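Local atomic coordinates of probable ABC transporter phosphite binding protein PhnD1 (Prochlorococcus marinus str. MIT 9301, PDB entry 5LQ5), a protein that binds inorganic phosphite strongly, and methylphosphonate and phosphate only very weakly, as the probable solute-binding component of an ABC transporter. Residues M132-F136 with W198-Y203. Residues are numbered along the deposited sequence; the frame is centred on the assembly and turned at random.
Sequences MPEYF and WITPEY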
loop_
_atom_site.group_PDB
_atom_site.type_symbol
_atom_site.label_atom_id
_atom_site.label_comp_id
_atom_site.label_asym_id
_atom_site.label_seq_id
_atom_site.Cartn_x
_atom_site.Cartn_y
_atom_site.Cartn_z
ATOM N N MET A 132 10.306 -0.445 -4.229
ATOM C CA MET A 132 11.048 -1.689 -4.081
ATOM C C MET A 132 11.283 -2.383 -5.428
ATOM O O MET A 132 12.397 -2.811 -5.689
ATOM C CB MET A 132 10.416 -2.541 -3.006
ATOM C CG MET A 132 10.496 -1.889 -1.606
ATOM S SD MET A 132 12.118 -1.304 -1.058
ATOM C CE MET A 132 12.997 -2.861 -1.101
ATOM N N PRO A 133 10.266 -2.444 -6.308
ATOM C CA PRO A 133 10.531 -2.966 -7.663
ATOM C C PRO A 133 11.682 -2.279 -8.390
ATOM O O PRO A 133 12.550 -2.969 -8.976
ATOM C CB PRO A 133 9.189 -2.768 -8.368
ATOM C CG PRO A 133 8.188 -3.055 -7.265
ATOM C CD PRO A 133 8.796 -2.371 -6.064
ATOM N N GLU A 134 11.729 -0.945 -8.330
ATOM C CA GLU A 134 12.828 -0.191 -8.955
ATOM C C GLU A 134 14.193 -0.522 -8.309
ATOM O O GLU A 134 15.193 -0.712 -9.011
ATOM C CB GLU A 134 12.582 1.325 -8.969
ATOM C CG GLU A 134 13.629 2.061 -9.807
ATOM C CD GLU A 134 13.302 3.503 -10.181
ATOM O OE1 GLU A 134 12.276 4.051 -9.753
ATOM O OE2 GLU A 134 14.126 4.106 -10.906
ATOM N N TYR A 135 14.215 -0.551 -6.981
ATOM C CA TYR A 135 15.409 -0.957 -6.244
ATOM C C TYR A 135 15.947 -2.306 -6.729
ATOM O O TYR A 135 17.141 -2.444 -6.996
ATOM C CB TYR A 135 15.103 -0.974 -4.730
ATOM C CG TYR A 135 16.226 -1.347 -3.818
ATOM C CD1 TYR A 135 17.247 -0.439 -3.538
ATOM C CD2 TYR A 135 16.213 -2.552 -3.156
ATOM C CE1 TYR A 135 18.262 -0.778 -2.662
ATOM C CE2 TYR A 135 17.199 -2.903 -2.267
ATOM C CZ TYR A 135 18.212 -2.009 -2.020
ATOM O OH TYR A 135 19.177 -2.380 -1.135
ATOM N N PHE A 136 15.065 -3.287 -6.829
ATOM C CA PHE A 136 15.459 -4.650 -7.257
ATOM C C PHE A 136 15.880 -4.711 -8.721
ATOM O O PHE A 136 16.887 -5.352 -9.080
ATOM C CB PHE A 136 14.390 -5.675 -6.946
ATOM C CG PHE A 136 14.088 -5.829 -5.476
ATOM C CD1 PHE A 136 15.094 -6.055 -4.539
ATOM C CD2 PHE A 136 12.781 -5.731 -5.043
ATOM C CE1 PHE A 136 14.781 -6.188 -3.190
ATOM C CE2 PHE A 136 12.461 -5.864 -3.702
ATOM C CZ PHE A 136 13.455 -6.091 -2.766
ATOM N N TRP A 198 8.270 -13.200 -11.041
ATOM C CA TRP A 198 9.220 -13.198 -9.919
ATOM C C TRP A 198 8.576 -12.683 -8.639
ATOM O O TRP A 198 7.748 -11.772 -8.688
ATOM C CB TRP A 198 10.482 -12.396 -10.249
ATOM C CG TRP A 198 11.619 -12.538 -9.310
ATOM C CD1 TRP A 198 12.273 -13.703 -9.005
ATOM C CD2 TRP A 198 12.304 -11.504 -8.597
ATOM N NE1 TRP A 198 13.285 -13.468 -8.129
ATOM C CE2 TRP A 198 13.336 -12.126 -7.855
ATOM C CE3 TRP A 198 12.135 -10.112 -8.483
ATOM C CZ2 TRP A 198 14.203 -11.412 -7.030
ATOM C CZ3 TRP A 198 13.014 -9.405 -7.660
ATOM C CH2 TRP A 198 14.015 -10.059 -6.931
ATOM N N ILE A 199 8.961 -13.299 -7.521
ATOM C CA ILE A 199 8.620 -12.835 -6.172
ATOM C C ILE A 199 9.879 -12.215 -5.548
ATOM O O ILE A 199 10.946 -12.808 -5.534
ATOM C CB ILE A 199 8.056 -13.952 -5.258
ATOM C CG1 ILE A 199 6.804 -14.585 -5.863
ATOM C CG2 ILE A 199 7.788 -13.418 -3.864
ATOM C CD1 ILE A 199 6.446 -15.931 -5.223
ATOM N N THR A 200 9.736 -10.995 -5.032
ATOM C CA THR A 200 10.858 -10.254 -4.454
ATOM C C THR A 200 11.242 -10.678 -3.034
ATOM O O THR A 200 10.437 -11.327 -2.335
ATOM C CB THR A 200 10.568 -8.735 -4.396
ATOM O OG1 THR A 200 9.608 -8.422 -3.354
ATOM C CG2 THR A 200 10.058 -8.198 -5.778
ATOM N N PRO A 201 12.437 -10.250 -2.578
ATOM C CA PRO A 201 12.738 -10.274 -1.157
ATOM C C PRO A 201 11.765 -9.419 -0.339
ATOM O O PRO A 201 11.003 -8.613 -0.892
ATOM C CB PRO A 201 14.146 -9.668 -1.086
ATOM C CG PRO A 201 14.750 -9.914 -2.414
ATOM C CD PRO A 201 13.595 -9.754 -3.356
ATOM N N GLU A 202 11.804 -9.644 0.961
ATOM C CA GLU A 202 10.936 -8.959 1.941
ATOM C C GLU A 202 11.413 -7.560 2.309
ATOM O O GLU A 202 12.615 -7.270 2.281
ATOM C CB GLU A 202 10.843 -9.757 3.251
ATOM C CG GLU A 202 10.234 -11.145 3.084
ATOM C CD GLU A 202 10.715 -12.175 4.101
ATOM O OE1 GLU A 202 11.888 -12.144 4.521
ATOM O OE2 GLU A 202 9.906 -13.048 4.473
ATOM N N TYR A 203 10.445 -6.732 2.689
ATOM C CA TYR A 203 10.668 -5.351 3.133
ATOM C C TYR A 203 9.448 -4.944 3.996
ATOM O O TYR A 203 8.463 -5.662 4.054
ATOM C CB TYR A 203 10.900 -4.377 1.931
ATOM C CG TYR A 203 9.825 -4.482 0.898
ATOM C CD1 TYR A 203 8.634 -3.773 1.066
ATOM C CD2 TYR A 203 9.951 -5.340 -0.209
ATOM C CE1 TYR A 203 7.606 -3.890 0.154
ATOM C CE2 TYR A 203 8.924 -5.454 -1.139
ATOM C CZ TYR A 203 7.740 -4.737 -0.936
ATOM O OH TYR A 203 6.689 -4.851 -1.821
#
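Beside the phosphite pocket, M132 of helix 127-139 lies against the ring of Y203, whose side chain is about 6 Å from the anion. M132 CG stands 3.6 Å from the Y203 ring centroid, 8° off the normal, direct evidence for a CH-pi contact. The chi2 bend (-51°) brings SD obliquely to the ring, 4.8 Å from its centroid, a Met-aromatic contact, and the chi3 bend folds CE back to 4.0 Å from Y203 CB. In the periplasmic binding protein fold, helix 127-139 brings S128 and T127 to the ligand, while segment 198-203 runs from edge strand 194-199 towards pocket residues D205 and Y206. One turn on, P201 CD makes a second CH-pi contact over one F136 face, 3.9 Å from the centroid, 19° off the normal, toward the rim; F136 CE2 is 3.5 Å from T200 CB. F136 CB meets the W198 indole edge at CZ3, 4.0 Å away. T200 OG1 donates to P201 O (2.8 Å), tilted from the carbonyl plane, and is hydrogen-bonded to S92 N. Y203 OH hydrogen-bonds S92 OG, holding its hydroxyl end on strand 92-97; an alanine replacing Y203 would probably leave M132 CG without its aromatic face and S92 OG without this partner.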